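Local coordinates for cytokinesis protein 2 (Saccharomyces cerevisiae, PDB 4WPE), which forms, with its F-BAR domain, a phospholipid-binding dimer and mediates the cytoskeletal rearrangements at the septin and medial actin rings that cytokinesis requires, at the interface of chains A and B. Coordinates in Å, arbitrary orientation; residue numbers count along the deposited sequence, not the author numbering. Chains: chain A/B, Cytokinesis protein 2.

Contact 1: the interface of chains A and B. Residues chain A 54, 89, 92, 252; chain B 43, 47, 237, 245.
The carboxylate oxygen OE1 of A:Glu89 is gripped by arginines from both chains. NE of B:Arg47 reaches it at 3.0 Å in a bent, salt-bridging hydrogen bond; the donor comes on the syn side, tilted from the carboxylate plane, and the carboxylate and guanidinium planes are parallel within 3° but not coplanar. From the opposite face, NH2 of A:Arg92 binds OE1 from its own chain at 2.7 Å. A bend at chi3 (-56°) turns the A:Arg92 guanidinium back to A:Glu89 on its own helix, which it grips side-on, NE giving a nearly straight bond to OE2 at 2.9 Å, while NH1 runs in plane to the phenol OH of A:Tyr54 at 3.0 Å. With three nitrogens used, this guanidinium can hardly turn, which suits arginine to the place. NH2 of A:Arg92 lies over a face of the B:Arg47 guanidinium; the shared carboxylate probably offsets the two positive charges. On the same side of the A:Arg92 plane as B:Arg47, the hydroxyl of B:Tyr245 sits above the face, toward its rim, and CE2 of its ring meets CG of selenomethionine A:Met252 at 3.6 Å. CZ of B:Phe43 touches CG of A:Glu89 at 3.7 Å. The cluster lies between helices 37-71, 76-162 and 170-259, in the F-BAR dimer's central body.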
loop_
_atom_site.group_PDB
_atom_site.type_symbol
_atom_site.label_atom_id
_atom_site.label_comp_id
_atom_site.label_asym_id
_atom_site.label_seq_id
_atom_site.Cartn_x
_atom_site.Cartn_y
_atom_site.Cartn_z
ATOM N N TYR A 54 5.390 0.269 3.260
ATOM C CA TYR A 54 3.963 0.096 3.505
ATOM C C TYR A 54 3.731 -0.987 4.554
ATOM O O TYR A 54 2.956 -0.796 5.488
ATOM C CB TYR A 54 3.226 -0.252 2.212
ATOM C CG TYR A 54 1.725 -0.362 2.368
ATOM C CD1 TYR A 54 0.917 0.767 2.340
ATOM C CD2 TYR A 54 1.116 -1.598 2.541
ATOM C CE1 TYR A 54 -0.459 0.667 2.483
ATOM C CE2 TYR A 54 -0.255 -1.707 2.687
ATOM C CZ TYR A 54 -1.038 -0.574 2.658
ATOM O OH TYR A 54 -2.402 -0.689 2.802
ATOM N N GLU A 89 -5.347 -7.063 9.344
ATOM C CA GLU A 89 -4.410 -6.036 8.904
ATOM C C GLU A 89 -2.950 -6.467 9.022
ATOM O O GLU A 89 -2.126 -6.073 8.202
ATOM C CB GLU A 89 -4.638 -4.742 9.689
ATOM C CG GLU A 89 -5.938 -4.029 9.337
ATOM C CD GLU A 89 -5.962 -3.521 7.904
ATOM O OE1 GLU A 89 -5.383 -2.445 7.644
ATOM O OE2 GLU A 89 -6.556 -4.199 7.039
ATOM N N ARG A 92 -2.199 -8.570 5.981
ATOM C CA ARG A 92 -1.877 -7.750 4.818
ATOM C C ARG A 92 -0.439 -7.260 4.898
ATOM O O ARG A 92 0.296 -7.300 3.910
ATOM C CB ARG A 92 -2.824 -6.554 4.701
ATOM C CG ARG A 92 -4.273 -6.922 4.444
ATOM C CD ARG A 92 -5.051 -5.749 3.855
ATOM N NE ARG A 92 -4.987 -4.547 4.681
ATOM C CZ ARG A 92 -4.268 -3.467 4.384
ATOM N NH1 ARG A 92 -3.541 -3.432 3.275
ATOM N NH2 ARG A 92 -4.278 -2.419 5.197
HETATM N N MSE A 252 -11.000 -9.368 4.036
HETATM C CA MSE A 252 -12.120 -8.442 4.180
HETATM C C MSE A 252 -13.443 -9.195 4.107
HETATM O O MSE A 252 -14.470 -8.710 4.584
HETATM C CB MSE A 252 -12.072 -7.347 3.114
HETATM C CG MSE A 252 -10.851 -6.450 3.202
HETATM SE SE MSE A 252 -10.833 -5.383 4.831
HETATM C CE MSE A 252 -9.075 -4.553 4.653
ATOM N N PHE B 43 -6.722 4.423 14.745
ATOM C CA PHE B 43 -6.411 3.483 13.674
ATOM C C PHE B 43 -6.870 4.011 12.321
ATOM O O PHE B 43 -6.116 3.985 11.350
ATOM C CB PHE B 43 -7.054 2.120 13.943
ATOM C CG PHE B 43 -6.925 1.155 12.795
ATOM C CD1 PHE B 43 -5.702 0.578 12.489
ATOM C CD2 PHE B 43 -8.026 0.828 12.022
ATOM C CE1 PHE B 43 -5.581 -0.308 11.439
ATOM C CE2 PHE B 43 -7.913 -0.056 10.969
ATOM C CZ PHE B 43 -6.688 -0.625 10.676
ATOM N N ARG B 47 -4.262 4.845 9.409
ATOM C CA ARG B 47 -4.515 4.081 8.194
ATOM C C ARG B 47 -4.810 5.006 7.009
ATOM O O ARG B 47 -4.362 4.756 5.891
ATOM C CB ARG B 47 -5.678 3.115 8.419
ATOM C CG ARG B 47 -6.166 2.404 7.179
ATOM C CD ARG B 47 -5.278 1.239 6.814
ATOM N NE ARG B 47 -6.068 0.115 6.324
ATOM C CZ ARG B 47 -6.499 -0.005 5.073
ATOM N NH1 ARG B 47 -6.218 0.935 4.183
ATOM N NH2 ARG B 47 -7.215 -1.063 4.714
ATOM N N PHE B 237 -15.645 0.572 6.182
ATOM C CA PHE B 237 -14.211 0.331 6.110
ATOM C C PHE B 237 -13.902 -0.883 5.235
ATOM O O PHE B 237 -13.118 -0.795 4.289
ATOM C CB PHE B 237 -13.654 0.141 7.524
ATOM C CG PHE B 237 -12.251 -0.385 7.567
ATOM C CD1 PHE B 237 -11.177 0.438 7.284
ATOM C CD2 PHE B 237 -12.006 -1.701 7.934
ATOM C CE1 PHE B 237 -9.881 -0.049 7.338
ATOM C CE2 PHE B 237 -10.718 -2.194 7.993
ATOM C CZ PHE B 237 -9.652 -1.367 7.694
ATOM N N TYR B 245 -9.227 -3.716 -3.607
ATOM C CA TYR B 245 -8.644 -5.033 -3.843
ATOM C C TYR B 245 -9.280 -5.717 -5.051
ATOM O O TYR B 245 -8.604 -6.411 -5.809
ATOM C CB TYR B 245 -8.796 -5.910 -2.596
ATOM C CG TYR B 245 -8.277 -5.268 -1.324
ATOM C CD1 TYR B 245 -7.164 -4.437 -1.343
ATOM C CD2 TYR B 245 -8.908 -5.487 -0.102
ATOM C CE1 TYR B 245 -6.688 -3.846 -0.183
ATOM C CE2 TYR B 245 -8.441 -4.900 1.064
ATOM C CZ TYR B 245 -7.330 -4.080 1.016
ATOM O OH TYR B 245 -6.859 -3.493 2.167
#

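Contact 2: the interface of chains A and B. Residues chain A 43, 46-47, 49-50; chain B 57-58, 61.
The F-BAR dimer pairs long helices from its two subunits, and here helix 37-71 of chain A packs on the same helix of chain B. B:Ile61 fits among A:Phe43, A:Gln46 and A:Leu50 through different branches. Its CG2 methyl meets the A:Phe43 ring at CD1, 3.5 Å away, the two side chains crossing at about a right angle. Its CG1-CD1 arm, with CG1 beside the backbone N (chi1 -77°), slides past A:Gln46 in the opposite direction, bringing CD1 within 3.7 Å of that residue's CB. A branched isoleucine suits the place because its two arms can meet two neighbours at once, CG2 the A:Phe43 ring and CD1 the A:Gln46 and A:Leu50 side. CD1 of B:Ile61 lies 4.0 Å from CD2 of A:Leu50, whose forked end divides its contacts. CD2 turns to B:Leu58, where it meets CD1 at 3.9 Å, while CD1 rests against the methylenes of B:Arg57, nearest to CD at 3.6 Å. B:Arg57 is extended from CG to NE and runs alongside A:Leu50 in the opposite sense, so an arginine can serve here as an apolar rod with its charge carried onward. Its guanidinium passes with one face over CA of A:Leu50, and NH2 comes near CB of A:Glu49, whose side chain is incompletely modelled.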
loop_
_atom_site.group_PDB
_atom_site.type_symbol
_atom_site.label_atom_id
_atom_site.label_comp_id
_atom_site.label_asym_id
_atom_site.label_seq_id
_atom_site.Cartn_x
_atom_site.Cartn_y
_atom_site.Cartn_z
ATOM N N PHE A 43 11.854 0.762 -11.878
ATOM C CA PHE A 43 10.482 0.631 -11.400
ATOM C C PHE A 43 10.357 -0.488 -10.372
ATOM O O PHE A 43 9.762 -0.302 -9.313
ATOM C CB PHE A 43 9.522 0.374 -12.564
ATOM C CG PHE A 43 8.118 0.050 -12.129
ATOM C CD1 PHE A 43 7.297 1.033 -11.598
ATOM C CD2 PHE A 43 7.622 -1.237 -12.248
ATOM C CE1 PHE A 43 6.009 0.741 -11.200
ATOM C CE2 PHE A 43 6.335 -1.538 -11.851
ATOM C CZ PHE A 43 5.527 -0.548 -11.325
ATOM N N GLN A 46 12.047 0.662 -7.019
ATOM C CA GLN A 46 11.266 1.652 -6.282
ATOM C C GLN A 46 9.961 1.066 -5.758
ATOM O O GLN A 46 9.554 1.347 -4.632
ATOM C CB GLN A 46 10.976 2.869 -7.159
ATOM C CG GLN A 46 12.217 3.630 -7.578
ATOM C CD GLN A 46 11.930 5.096 -7.844
ATOM O OE1 GLN A 46 11.997 5.560 -8.985
ATOM N NE2 GLN A 46 11.612 5.837 -6.786
ATOM N N ARG A 47 9.312 0.258 -6.587
ATOM C CA ARG A 47 8.104 -0.454 -6.189
ATOM C C ARG A 47 8.380 -1.398 -5.014
ATOM O O ARG A 47 7.564 -1.520 -4.102
ATOM C CB ARG A 47 7.541 -1.232 -7.378
ATOM C CG ARG A 47 6.402 -2.166 -7.047
ATOM C CD ARG A 47 5.090 -1.428 -6.918
ATOM N NE ARG A 47 3.995 -2.210 -7.482
ATOM C CZ ARG A 47 3.354 -3.173 -6.830
ATOM N NH1 ARG A 47 3.701 -3.478 -5.589
ATOM N NH2 ARG A 47 2.368 -3.835 -7.422
ATOM N N GLU A 49 10.801 -1.013 -2.772
ATOM C CA GLU A 49 11.084 -0.169 -1.619
ATOM C C GLU A 49 9.795 0.409 -1.046
ATOM O O GLU A 49 9.701 0.673 0.153
ATOM C CB GLU A 49 12.052 0.955 -2.003
ATOM N N LEU A 50 8.801 0.587 -1.911
ATOM C CA LEU A 50 7.510 1.136 -1.508
ATOM C C LEU A 50 6.715 0.155 -0.652
ATOM O O LEU A 50 6.121 0.536 0.361
ATOM C CB LEU A 50 6.695 1.529 -2.742
ATOM C CG LEU A 50 5.262 2.014 -2.506
ATOM C CD1 LEU A 50 5.257 3.272 -1.656
ATOM C CD2 LEU A 50 4.548 2.257 -3.831
ATOM N N ARG B 57 3.270 8.334 -3.320
ATOM C CA ARG B 57 4.591 7.815 -3.654
ATOM C C ARG B 57 4.536 6.860 -4.840
ATOM O O ARG B 57 5.503 6.743 -5.593
ATOM C CB ARG B 57 5.218 7.116 -2.450
ATOM C CG ARG B 57 6.696 6.841 -2.627
ATOM C CD ARG B 57 7.302 6.231 -1.381
ATOM N NE ARG B 57 8.539 5.520 -1.684
ATOM C CZ ARG B 57 9.263 4.870 -0.780
ATOM N NH1 ARG B 57 8.873 4.846 0.486
ATOM N NH2 ARG B 57 10.376 4.247 -1.143
ATOM N N LEU B 58 3.408 6.177 -5.005
ATOM C CA LEU B 58 3.210 5.312 -6.162
ATOM C C LEU B 58 3.068 6.158 -7.418
ATOM O O LEU B 58 3.572 5.798 -8.482
ATOM C CB LEU B 58 1.979 4.421 -5.984
ATOM C CG LEU B 58 1.691 3.441 -7.124
ATOM C CD1 LEU B 58 2.837 2.464 -7.297
ATOM C CD2 LEU B 58 0.382 2.703 -6.890
ATOM N N ILE B 61 6.301 7.246 -8.567
ATOM C CA ILE B 61 7.009 6.130 -9.182
ATOM C C ILE B 61 6.548 5.926 -10.622
ATOM O O ILE B 61 7.369 5.740 -11.521
ATOM C CB ILE B 61 6.819 4.829 -8.372
ATOM C CG1 ILE B 61 7.719 4.850 -7.134
ATOM C CG2 ILE B 61 7.140 3.610 -9.213
ATOM C CD1 ILE B 61 7.498 3.686 -6.188
#

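Contact 3: the interface of chains A and B. Residues chain A 14-17, 21-22, 25; chain B 277-278.
A chi1 of 58° sets OG1 of B:Thr277 between its own backbone N and carbonyl carbon, and this turn sends the CG2 methyl toward chain A. There CG2 meets CD1 of A:Ile25 tip to tip at 3.6 Å and also packs on CA of A:Gly22 at 3.7 Å. The hydroxyl OG1 lies 3.5 Å from the same A:Gly22 CA and faces the backbone of A:Phe15; a side chain on A:Gly22 would probably collide with this hydroxyl, which suits glycine to the place. CB of A:Asp17, whose carboxylate is not modelled, touches CB of B:Thr277 at 3.8 Å. Threonine suits the slot because its fork offers a methyl to the apolar side and a hydroxyl to the backbone. A serine here would probably leave the end of A:Ile25 without its methyl partner and open a gap beside A:Gly22. Main-chain bonds fix the register: N of B:Thr277 donates to O of A:Cys14 at 2.8 Å, and N of A:Trp16 to O of B:Gly278 at 2.6 Å. The A:Trp16 bond, with a weak one from N of B:Gly278 to the same A:Cys14 O, makes a short parallel bridge between A:Phe15 and B:Gly278. B:Gly278 has a positive phi (114°), which glycine adopts readily and other residues seldom do. Its carbonyl oxygen lies at the A:Trp16 indole edge, in plane. The site clasps the segment after helix 264-275 to the partner's N-terminal region, likely strengthening the dimer.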
loop_
_atom_site.group_PDB
_atom_site.type_symbol
_atom_site.label_atom_id
_atom_site.label_comp_id
_atom_site.label_asym_id
_atom_site.label_seq_id
_atom_site.Cartn_x
_atom_site.Cartn_y
_atom_site.Cartn_z
ATOM N N CYS A 14 15.915 -10.411 -43.659
ATOM C CA CYS A 14 15.407 -9.165 -44.222
ATOM C C CYS A 14 16.331 -7.952 -44.120
ATOM O O CYS A 14 15.924 -6.841 -44.460
ATOM C CB CYS A 14 14.080 -8.819 -43.551
ATOM S SG CYS A 14 12.828 -10.100 -43.724
ATOM N N PHE A 15 17.565 -8.143 -43.670
ATOM C CA PHE A 15 18.441 -6.992 -43.468
ATOM C C PHE A 15 19.733 -7.072 -44.269
ATOM O O PHE A 15 20.826 -6.916 -43.726
ATOM C CB PHE A 15 18.740 -6.825 -41.979
ATOM C CG PHE A 15 17.528 -6.482 -41.166
ATOM C CD1 PHE A 15 17.188 -5.160 -40.932
ATOM C CD2 PHE A 15 16.711 -7.478 -40.661
ATOM C CE1 PHE A 15 16.067 -4.839 -40.196
ATOM C CE2 PHE A 15 15.589 -7.163 -39.922
ATOM C CZ PHE A 15 15.266 -5.842 -39.690
ATOM N N TRP A 16 19.590 -7.292 -45.573
ATOM C CA TRP A 16 20.729 -7.345 -46.480
ATOM C C TRP A 16 20.766 -6.118 -47.395
ATOM O O TRP A 16 20.056 -6.062 -48.399
ATOM C CB TRP A 16 20.681 -8.618 -47.325
ATOM C CG TRP A 16 20.775 -9.899 -46.546
ATOM C CD1 TRP A 16 19.736 -10.669 -46.105
ATOM C CD2 TRP A 16 21.970 -10.572 -46.141
ATOM N NE1 TRP A 16 20.211 -11.775 -45.442
ATOM C CE2 TRP A 16 21.589 -11.739 -45.451
ATOM C CE3 TRP A 16 23.337 -10.301 -46.289
ATOM C CZ2 TRP A 16 22.509 -12.634 -44.911
ATOM C CZ3 TRP A 16 24.255 -11.189 -45.754
ATOM C CH2 TRP A 16 23.837 -12.341 -45.073
ATOM N N ASP A 17 21.596 -5.141 -47.041
ATOM C CA ASP A 17 21.758 -3.933 -47.845
ATOM C C ASP A 17 23.201 -3.804 -48.332
ATOM O O ASP A 17 24.131 -4.176 -47.614
ATOM C CB ASP A 17 21.355 -2.692 -47.042
ATOM N N ASN A 21 23.264 -1.030 -44.260
ATOM C CA ASN A 21 22.325 -0.198 -43.520
ATOM C C ASN A 21 21.592 -1.008 -42.464
ATOM O O ASN A 21 21.496 -0.595 -41.308
ATOM C CB ASN A 21 21.313 0.449 -44.466
ATOM C CG ASN A 21 21.974 1.272 -45.550
ATOM O OD1 ASN A 21 22.983 1.935 -45.313
ATOM N ND2 ASN A 21 21.407 1.231 -46.750
ATOM N N GLY A 22 21.082 -2.166 -42.874
ATOM C CA GLY A 22 20.348 -3.055 -41.991
ATOM C C GLY A 22 21.146 -3.476 -40.775
ATOM O O GLY A 22 20.579 -3.838 -39.743
ATOM N N ILE A 25 20.875 -0.573 -38.208
ATOM C CA ILE A 25 19.486 -0.549 -37.768
ATOM C C ILE A 25 19.243 -1.605 -36.686
ATOM O O ILE A 25 18.630 -1.319 -35.658
ATOM C CB ILE A 25 18.523 -0.771 -38.952
ATOM C CG1 ILE A 25 18.463 0.486 -39.819
ATOM C CG2 ILE A 25 17.129 -1.122 -38.463
ATOM C CD1 ILE A 25 18.359 0.204 -41.299
ATOM N N THR B 277 15.854 -4.013 -44.800
ATOM C CA THR B 277 16.540 -3.256 -45.845
ATOM C C THR B 277 16.758 -4.070 -47.112
ATOM O O THR B 277 17.573 -3.704 -47.959
ATOM C CB THR B 277 17.908 -2.736 -45.364
ATOM O OG1 THR B 277 18.723 -3.839 -44.948
ATOM C CG2 THR B 277 17.731 -1.776 -44.205
ATOM N N GLY B 278 16.032 -5.173 -47.244
ATOM C CA GLY B 278 16.152 -6.010 -48.422
ATOM C C GLY B 278 16.739 -7.370 -48.110
ATOM O O GLY B 278 17.533 -7.522 -47.181
#

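Contact 4: the interface of chains A and B. Residues chain A 61, 65, 85, 89; chain B 43, 46-47, 50.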
loop_
_atom_site.group_PDB
_atom_site.type_symbol
_atom_site.label_atom_id
_atom_site.label_comp_id
_atom_site.label_asym_id
_atom_site.label_seq_id
_atom_site.Cartn_x
_atom_site.Cartn_y
_atom_site.Cartn_z
ATOM N N ILE A 61 1.273 0.407 12.799
ATOM C CA ILE A 61 -0.089 0.862 13.049
ATOM C C ILE A 61 -0.890 -0.209 13.784
ATOM O O ILE A 61 -1.599 0.091 14.746
ATOM C CB ILE A 61 -0.801 1.252 11.734
ATOM C CG1 ILE A 61 -0.319 2.628 11.269
ATOM C CG2 ILE A 61 -2.306 1.275 11.914
ATOM C CD1 ILE A 61 -0.843 3.040 9.907
ATOM N N LEU A 65 -2.588 -0.434 17.573
ATOM C CA LEU A 65 -3.950 -0.939 17.684
ATOM C C LEU A 65 -4.031 -2.061 18.714
ATOM O O LEU A 65 -4.998 -2.146 19.473
ATOM C CB LEU A 65 -4.463 -1.425 16.328
ATOM C CG LEU A 65 -5.852 -2.073 16.339
ATOM C CD1 LEU A 65 -6.890 -1.141 16.950
ATOM C CD2 LEU A 65 -6.264 -2.490 14.936
ATOM N N VAL A 85 -10.101 -7.301 12.971
ATOM C CA VAL A 85 -9.495 -6.179 12.262
ATOM C C VAL A 85 -7.987 -6.189 12.469
ATOM O O VAL A 85 -7.216 -5.997 11.531
ATOM C CB VAL A 85 -10.065 -4.825 12.734
ATOM C CG1 VAL A 85 -9.350 -3.674 12.044
ATOM C CG2 VAL A 85 -11.560 -4.754 12.471
ATOM N N GLU A 89 -5.347 -7.063 9.344
ATOM C CA GLU A 89 -4.410 -6.036 8.904
ATOM C C GLU A 89 -2.950 -6.467 9.022
ATOM O O GLU A 89 -2.126 -6.073 8.202
ATOM C CB GLU A 89 -4.638 -4.742 9.689
ATOM C CG GLU A 89 -5.938 -4.029 9.337
ATOM C CD GLU A 89 -5.962 -3.521 7.904
ATOM O OE1 GLU A 89 -5.383 -2.445 7.644
ATOM O OE2 GLU A 89 -6.556 -4.199 7.039
ATOM N N PHE B 43 -6.722 4.423 14.745
ATOM C CA PHE B 43 -6.411 3.483 13.674
ATOM C C PHE B 43 -6.870 4.011 12.321
ATOM O O PHE B 43 -6.116 3.985 11.350
ATOM C CB PHE B 43 -7.054 2.120 13.943
ATOM C CG PHE B 43 -6.925 1.155 12.795
ATOM C CD1 PHE B 43 -5.702 0.578 12.489
ATOM C CD2 PHE B 43 -8.026 0.828 12.022
ATOM C CE1 PHE B 43 -5.581 -0.308 11.439
ATOM C CE2 PHE B 43 -7.913 -0.056 10.969
ATOM C CZ PHE B 43 -6.688 -0.625 10.676
ATOM N N GLN B 46 -4.509 6.955 11.231
ATOM C CA GLN B 46 -3.188 6.512 10.796
ATOM C C GLN B 46 -3.258 5.708 9.504
ATOM O O GLN B 46 -2.417 5.865 8.620
ATOM C CB GLN B 46 -2.511 5.684 11.889
ATOM C CG GLN B 46 -2.231 6.461 13.158
ATOM C CD GLN B 46 -1.047 5.901 13.925
ATOM O OE1 GLN B 46 -1.201 5.348 15.018
ATOM N NE2 GLN B 46 0.147 6.045 13.356
ATOM N N ARG B 47 -4.262 4.845 9.409
ATOM C CA ARG B 47 -4.515 4.081 8.194
ATOM C C ARG B 47 -4.810 5.006 7.009
ATOM O O ARG B 47 -4.362 4.756 5.891
ATOM C CB ARG B 47 -5.678 3.115 8.419
ATOM C CG ARG B 47 -6.166 2.404 7.179
ATOM C CD ARG B 47 -5.278 1.239 6.814
ATOM N NE ARG B 47 -6.068 0.115 6.324
ATOM C CZ ARG B 47 -6.499 -0.005 5.073
ATOM N NH1 ARG B 47 -6.218 0.935 4.183
ATOM N NH2 ARG B 47 -7.215 -1.063 4.714
ATOM N N LEU B 50 -1.664 6.625 5.899
ATOM C CA LEU B 50 -0.811 5.633 5.251
ATOM C C LEU B 50 -1.137 5.481 3.769
ATOM O O LEU B 50 -0.237 5.410 2.927
ATOM C CB LEU B 50 -0.946 4.281 5.955
ATOM C CG LEU B 50 -0.208 3.093 5.330
ATOM C CD1 LEU B 50 1.290 3.343 5.314
ATOM C CD2 LEU B 50 -0.530 1.804 6.077
#
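Helix 37-71 of chain B lies against helices 37-71 and 76-162 of chain A, and the ring of B:Phe43 meets residues from both. CD2 of A:Leu65 lies over one face of the ring, offset toward its rim and 4.0 Å from CD1. On the same side of the ring plane, A:Val85 of helix 76-162 brings its CG1 methyl obliquely to CE2 at 4.0 Å. The CG2 methyl of A:Ile61 instead comes near the rim, 3.5 Å from CD1, so the ring is not sandwiched. CG of B:Phe43 stands opposite its own backbone N (chi1 172°), and this throws the ring across toward chain A. A flat, broad phenylalanine suits a place where apolar groups from two helices converge. The other arm of A:Ile61 ends with CD1 3.5 Å from the main-chain O of B:Gln46 and 4.0 Å from CD2 of B:Leu50, so the isoleucine is covered by successive turns of the B helix. At the far end of the ring, A:Glu89 stands with its carboxylate nearly perpendicular to it. Replacing A:Glu89 by an alanine would probably leave the B:Arg47 charge without its mate and its guanidinium free to turn, and take away the methylene packing at CZ of B:Phe43. The site lies within the helical dimer core, where an apolar layer between the paired 37-71 helices, extended by A:Val85, borders the charged A:Glu89 on helix 76-162.

Contact 1 and contact 4 are neighbours, their C-alpha centres about 7 Å apart, and share A:Glu89, B:Phe43 and B:Arg47, making one continuous charged and apolar region. Contact 2, about 21 Å from contact 4, is largely its twin with the chains exchanged: the two-fold brings the same helix 37-71 into play in both. Contact 3 stands apart, about 56 Å from contact 1 and 41 Å from contact 2, and uses segments near the two ends of this F-BAR fragment. The dimer is thus joined by a helical core and, in each half, by a segment after helix 264-275 laid against the other chain.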